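Local structure of sorbitol dehydrogenase (Gluconobacter oxydans, 5ITG) at residues S425-P428 with E434-L437. The protein probably oxidises D-sorbitol to L-sorbose, using NADP as the hydride acceptor. Residues are numbered along the deposited sequence; the frame is centred on the assembly and turned at random.
Sequences SSEP and EWKL
Trp435 reaches from helix 432-439 to the loop at Ser425 and Glu427; with the CA atoms of Glu427 and Trp435 9.0 Å apart, the backbones do not meet, and the indole spans the distance to side-chain and backbone atoms of the loop. The van der Waals part rests on CZ2 and CH2 of the six-membered ring: CZ2 of Trp435 lies 3.9 Å from CB of Glu427, whose CG is equally close to it. The two side chains cross at about a right angle. Polar atoms also border the indole, at contact distance rather than as hydrogen bonds. OG of Ser425 meets the ring edge in plane, 3.7 Å from CH2 of Trp435, while the carbonyl O of Ser425 comes obliquely to 3.6 Å from CZ2 of Trp435. Both segments belong to the mannitol dehydrogenase C-terminal domain, where the loop after helix 400-412 packs against helix 432-439, a few residues further on. The Glu427 chain bends at chi2 (-80°), and its carboxylate, 65° from the ring plane, hydrogen-bonds through OE2 to Tyr409 OH and through OE1 to Cys378 N, while CB and CG lie against Trp435. Ser426 joins Asp376 through backbone hydrogen bonding. With an alanine at Trp435, those methylenes would probably lose their aromatic neighbour and a gap would open beside Ser425.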
ATOM      1  N   SER A 425      -3.592  22.181  -8.353  1.00 27.87           N
ATOM      2  CA  SER A 425      -3.253  20.778  -8.181  1.00 27.44           C
ATOM      3  C   SER A 425      -1.753  20.595  -8.346  1.00 26.38           C
ATOM      4  O   SER A 425      -1.078  21.417  -8.965  1.00 25.54           O
ATOM      5  CB  SER A 425      -3.998  19.903  -9.190  1.00 26.87           C
ATOM      6  OG  SER A 425      -3.591  20.177 -10.513  1.00 28.85           O
ATOM      7  N   SER A 426      -1.237  19.510  -7.788  1.00 27.05           N
ATOM      8  CA  SER A 426       0.184  19.209  -7.868  1.00 27.80           C
ATOM      9  C   SER A 426       0.510  18.212  -8.986  1.00 27.26           C
ATOM     10  O   SER A 426      -0.129  17.167  -9.112  1.00 26.73           O
ATOM     11  CB  SER A 426       0.662  18.654  -6.524  1.00 30.77           C
ATOM     12  OG  SER A 426       1.957  18.092  -6.625  1.00 34.19           O
ATOM     13  N   GLU A 427       1.495  18.563  -9.805  1.00 24.55           N
ATOM     14  CA  GLU A 427       1.952  17.711 -10.897  1.00 24.49           C
ATOM     15  C   GLU A 427       3.469  17.871 -10.943  1.00 24.41           C
ATOM     16  O   GLU A 427       4.001  18.666 -11.716  1.00 25.76           O
ATOM     17  CB  GLU A 427       1.328  18.145 -12.225  1.00 21.95           C
ATOM     18  CG  GLU A 427      -0.173  17.891 -12.323  1.00 23.70           C
ATOM     19  CD  GLU A 427      -0.513  16.445 -12.651  1.00 24.64           C
ATOM     20  OE1 GLU A 427       0.389  15.580 -12.594  1.00 20.02           O
ATOM     21  OE2 GLU A 427      -1.691  16.175 -12.966  1.00 23.87           O
ATOM     22  N   PRO A 428       4.180  17.117 -10.102  1.00 25.71           N
ATOM     23  CA  PRO A 428       5.644  17.156 -10.018  1.00 27.11           C
ATOM     24  C   PRO A 428       6.388  17.027 -11.347  1.00 27.81           C
ATOM     25  O   PRO A 428       7.392  17.699 -11.561  1.00 29.01           O
ATOM     26  CB  PRO A 428       5.960  16.003  -9.069  1.00 27.45           C
ATOM     27  CG  PRO A 428       4.783  16.000  -8.153  1.00 26.72           C
ATOM     28  CD  PRO A 428       3.632  16.158  -9.126  1.00 25.93           C
ATOM     29  N   GLU A 434       4.567  22.220 -19.853  1.00 34.39           N
ATOM     30  CA  GLU A 434       3.358  21.447 -19.595  1.00 34.40           C
ATOM     31  C   GLU A 434       2.226  22.301 -19.027  1.00 33.39           C
ATOM     32  O   GLU A 434       1.105  22.272 -19.536  1.00 32.89           O
ATOM     33  CB  GLU A 434       3.661  20.297 -18.632  1.00 35.33           C
ATOM     34  CG  GLU A 434       4.512  19.182 -19.222  1.00 37.20           C
ATOM     35  CD  GLU A 434       5.905  19.641 -19.604  1.00 38.85           C
ATOM     36  OE1 GLU A 434       6.675  20.045 -18.706  1.00 38.65           O
ATOM     37  OE2 GLU A 434       6.231  19.597 -20.809  1.00 40.82           O
ATOM     38  N   TRP A 435       2.520  23.065 -17.978  1.00 33.83           N
ATOM     39  CA  TRP A 435       1.508  23.904 -17.345  1.00 34.28           C
ATOM     40  C   TRP A 435       0.923  24.962 -18.266  1.00 35.08           C
ATOM     41  O   TRP A 435      -0.223  25.371 -18.088  1.00 34.49           O
ATOM     42  CB  TRP A 435       2.068  24.567 -16.082  1.00 33.84           C
ATOM     43  CG  TRP A 435       1.946  23.707 -14.859  1.00 33.69           C
ATOM     44  CD1 TRP A 435       2.961  23.261 -14.065  1.00 33.00           C
ATOM     45  CD2 TRP A 435       0.733  23.198 -14.284  1.00 31.98           C
ATOM     46  NE1 TRP A 435       2.457  22.508 -13.030  1.00 31.58           N
ATOM     47  CE2 TRP A 435       1.093  22.454 -13.140  1.00 31.27           C
ATOM     48  CE3 TRP A 435      -0.622  23.300 -14.624  1.00 32.18           C
ATOM     49  CZ2 TRP A 435       0.146  21.813 -12.330  1.00 31.61           C
ATOM     50  CZ3 TRP A 435      -1.566  22.664 -13.818  1.00 31.34           C
ATOM     51  CH2 TRP A 435      -1.175  21.931 -12.685  1.00 29.73           C
ATOM     52  N   LYS A 436       1.701  25.408 -19.248  1.00 35.45           N
ATOM     53  CA  LYS A 436       1.208  26.407 -20.187  1.00 37.62           C
ATOM     54  C   LYS A 436       0.081  25.782 -20.995  1.00 37.43           C
ATOM     55  O   LYS A 436      -0.967  26.393 -21.197  1.00 39.00           O
ATOM     56  CB  LYS A 436       2.318  26.862 -21.139  1.00 40.28           C
ATOM     57  CG  LYS A 436       1.828  27.790 -22.250  1.00 42.89           C
ATOM     58  CD  LYS A 436       2.954  28.158 -23.210  1.00 46.04           C
ATOM     59  CE  LYS A 436       2.486  29.137 -24.282  1.00 46.32           C
ATOM     60  NZ  LYS A 436       3.607  29.562 -25.168  1.00 45.39           N
ATOM     61  N   LEU A 437       0.310  24.560 -21.458  1.00 36.30           N
ATOM     62  CA  LEU A 437      -0.683  23.835 -22.241  1.00 35.58           C
ATOM     63  C   LEU A 437      -1.928  23.582 -21.401  1.00 34.73           C
ATOM     64  O   LEU A 437      -3.048  23.853 -21.830  1.00 35.18           O
ATOM     65  CB  LEU A 437      -0.111  22.493 -22.709  1.00 34.90           C
ATOM     66  CG  LEU A 437       1.054  22.534 -23.700  1.00 34.62           C
ATOM     67  CD1 LEU A 437       1.567  21.122 -23.940  1.00 34.00           C
ATOM     68  CD2 LEU A 437       0.596  23.165 -25.006  1.00 34.34           C
TER